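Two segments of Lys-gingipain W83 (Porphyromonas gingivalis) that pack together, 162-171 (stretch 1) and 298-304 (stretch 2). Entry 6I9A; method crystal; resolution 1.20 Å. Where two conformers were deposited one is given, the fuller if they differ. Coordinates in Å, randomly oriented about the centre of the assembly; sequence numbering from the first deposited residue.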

# COMPACT_ATOMS: atom_id res chain seq x y z
N SER A 162 27.34 -14.66 -3.96
CA SER A 162 27.34 -15.15 -2.58
C SER A 162 25.98 -15.06 -1.90
O SER A 162 25.63 -15.96 -1.13
CB SER A 162 28.39 -14.46 -1.72
OG SER A 162 28.13 -13.07 -1.53
N TRP A 163 25.22 -13.98 -2.16
CA TRP A 163 24.00 -13.75 -1.38
C TRP A 163 22.78 -14.47 -1.93
O TRP A 163 21.81 -14.62 -1.17
CB TRP A 163 23.70 -12.25 -1.31
CG TRP A 163 24.65 -11.46 -0.44
CD1 TRP A 163 25.67 -10.65 -0.86
CD2 TRP A 163 24.61 -11.37 0.99
NE1 TRP A 163 26.30 -10.09 0.23
CE2 TRP A 163 25.67 -10.52 1.38
CE3 TRP A 163 23.81 -11.98 1.98
CZ2 TRP A 163 25.93 -10.22 2.72
CZ3 TRP A 163 24.04 -11.63 3.31
CH2 TRP A 163 25.13 -10.82 3.67
N ASN A 164 22.77 -14.90 -3.20
CA ASN A 164 21.57 -15.59 -3.67
C ASN A 164 21.31 -16.83 -2.81
O ASN A 164 20.17 -17.07 -2.40
CB ASN A 164 21.75 -15.94 -5.16
CG ASN A 164 20.75 -16.96 -5.62
OD1 ASN A 164 20.92 -18.17 -5.42
ND2 ASN A 164 19.60 -16.49 -6.14
N SER A 165 22.35 -17.62 -2.51
CA SER A 165 22.08 -18.83 -1.72
C SER A 165 21.92 -18.53 -0.24
O SER A 165 21.20 -19.25 0.47
CB SER A 165 23.22 -19.86 -1.92
OG SER A 165 24.48 -19.35 -1.46
N GLN A 166 22.63 -17.51 0.26
CA GLN A 166 22.63 -17.24 1.70
C GLN A 166 21.40 -16.53 2.17
O GLN A 166 20.99 -16.73 3.33
CB GLN A 166 23.87 -16.43 2.08
CG GLN A 166 25.15 -17.27 1.89
CD GLN A 166 25.20 -18.34 2.95
OE1 GLN A 166 25.21 -18.03 4.13
NE2 GLN A 166 25.13 -19.57 2.56
N VAL A 167 20.81 -15.67 1.32
CA VAL A 167 19.65 -14.88 1.76
C VAL A 167 18.51 -14.90 0.73
O VAL A 167 17.37 -15.00 1.13
CB VAL A 167 20.09 -13.42 2.01
CG1 VAL A 167 18.91 -12.45 2.04
CG2 VAL A 167 20.86 -13.33 3.33
N GLY A 168 18.81 -14.74 -0.57
CA GLY A 168 17.71 -14.63 -1.54
C GLY A 168 16.82 -15.86 -1.55
O GLY A 168 15.58 -15.78 -1.43
N GLN A 169 17.46 -17.04 -1.68
CA GLN A 169 16.65 -18.27 -1.71
C GLN A 169 15.92 -18.54 -0.38
O GLN A 169 14.72 -18.79 -0.39
CB GLN A 169 17.49 -19.45 -2.13
CG GLN A 169 17.97 -19.38 -3.58
CD GLN A 169 18.53 -20.70 -4.03
OE1 GLN A 169 17.94 -21.75 -3.75
NE2 GLN A 169 19.66 -20.64 -4.70
N PRO A 170 16.59 -18.40 0.78
CA PRO A 170 15.84 -18.59 2.04
C PRO A 170 14.65 -17.63 2.16
O PRO A 170 13.61 -18.02 2.68
CB PRO A 170 16.91 -18.36 3.14
CG PRO A 170 18.22 -18.74 2.45
CD PRO A 170 18.06 -18.33 1.01
N THR A 171 14.80 -16.37 1.67
CA THR A 171 13.68 -15.41 1.74
C THR A 171 12.47 -15.95 0.96
O THR A 171 11.35 -16.05 1.50
CB THR A 171 14.09 -14.08 1.14
OG1 THR A 171 15.14 -13.48 1.92
CG2 THR A 171 12.91 -13.10 1.11
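Stretch 2 (298-304) VFGVQPT

Stretch 2 (298-304) has no regular secondary structure and lies along the helix of stretch 1, Gly-300 over Gln-166 (CA to CA 4.0 Å) and Gln-302 over Pro-170 (CA to CA 5.4 Å), so both chains advance in the same sense. It opens with a type II beta turn from Val-298 to Val-301, closed by a weak bond from Val-301 N to Val-298 O (3.3 Å). Gly-300 takes the positive phi (78°) of that turn; an ideal CB here would lie 2.3 Å from Gln-166 OE1, a clash. Gly-300 N donates a hydrogen bond to Gln-166 O (2.8 Å). The Gln-166 side chain folds back through m chi1 and m chi2, bringing OE1 to 3.5 Å from Phe-299 C, while water 1 bridges Gln-166 NE2 (3.1 Å) and Gly-300 O (2.8 Å). Phe-299, chi1 m, lies against Val-167, with Phe-299 CD1 3.5 Å from Val-167 CG2, and offers a face to the edge of Trp-163: Trp-163 CH2 is 3.9 Å from Phe-299 CE2, the planes at 85°. Trp-163, also m, leaves CA sideways, yet its ring end comes nearer. Farther along, Gln-302 (chi1 t, chi2 p) bends so that NE2 donates to Pro-170 O (3.1 Å), and Pro-170 CB packs on Pro-303 CD (3.8 Å). Val-298 and Val-301, both t, point away. The contact buries 368 Å².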

# COMPACT_ATOMS: atom_id res chain seq x y z
N VAL A 298 18.87 -16.18 10.00
CA VAL A 298 20.30 -16.43 9.94
C VAL A 298 20.73 -16.68 8.50
O VAL A 298 20.04 -17.40 7.75
CB VAL A 298 20.63 -17.63 10.87
CG1 VAL A 298 22.06 -18.09 10.70
CG2 VAL A 298 20.34 -17.26 12.32
N PHE A 299 21.83 -16.06 8.09
CA PHE A 299 22.32 -16.25 6.72
C PHE A 299 22.67 -17.71 6.46
O PHE A 299 23.35 -18.36 7.29
CB PHE A 299 23.55 -15.39 6.43
CG PHE A 299 23.39 -13.91 6.72
CD1 PHE A 299 22.17 -13.27 6.57
CD2 PHE A 299 24.47 -13.15 7.15
CE1 PHE A 299 22.03 -11.92 6.86
CE2 PHE A 299 24.33 -11.79 7.39
CZ PHE A 299 23.12 -11.18 7.25
N GLY A 300 22.19 -18.24 5.35
CA GLY A 300 22.56 -19.58 4.96
C GLY A 300 21.84 -20.69 5.68
O GLY A 300 22.21 -21.86 5.49
N VAL A 301 20.82 -20.38 6.49
CA VAL A 301 20.10 -21.35 7.29
C VAL A 301 18.64 -21.04 7.07
O VAL A 301 18.22 -19.87 7.21
CB VAL A 301 20.55 -21.25 8.77
CG1 VAL A 301 19.82 -22.29 9.63
CG2 VAL A 301 22.08 -21.41 8.91
N GLN A 302 17.87 -22.03 6.70
CA GLN A 302 16.50 -21.75 6.37
C GLN A 302 15.70 -21.24 7.60
O GLN A 302 15.69 -21.93 8.62
CB GLN A 302 15.83 -22.98 5.74
CG GLN A 302 14.40 -22.68 5.23
CD GLN A 302 14.38 -21.64 4.13
OE1 GLN A 302 15.35 -21.53 3.36
NE2 GLN A 302 13.32 -20.83 4.04
N PRO A 303 15.06 -20.05 7.54
CA PRO A 303 14.27 -19.62 8.71
C PRO A 303 12.94 -20.33 8.79
O PRO A 303 12.37 -20.74 7.76
CB PRO A 303 14.02 -18.14 8.42
CG PRO A 303 14.10 -18.03 6.90
CD PRO A 303 15.11 -19.02 6.47
N THR A 304 12.43 -20.49 10.02
CA THR A 304 11.08 -20.99 10.23
C THR A 304 10.26 -19.95 10.95
O THR A 304 10.77 -18.97 11.52
CB THR A 304 11.07 -22.27 11.02
OG1 THR A 304 11.59 -22.00 12.33
CG2 THR A 304 11.85 -23.38 10.30
O HOH W 1 24.68 -22.18 4.16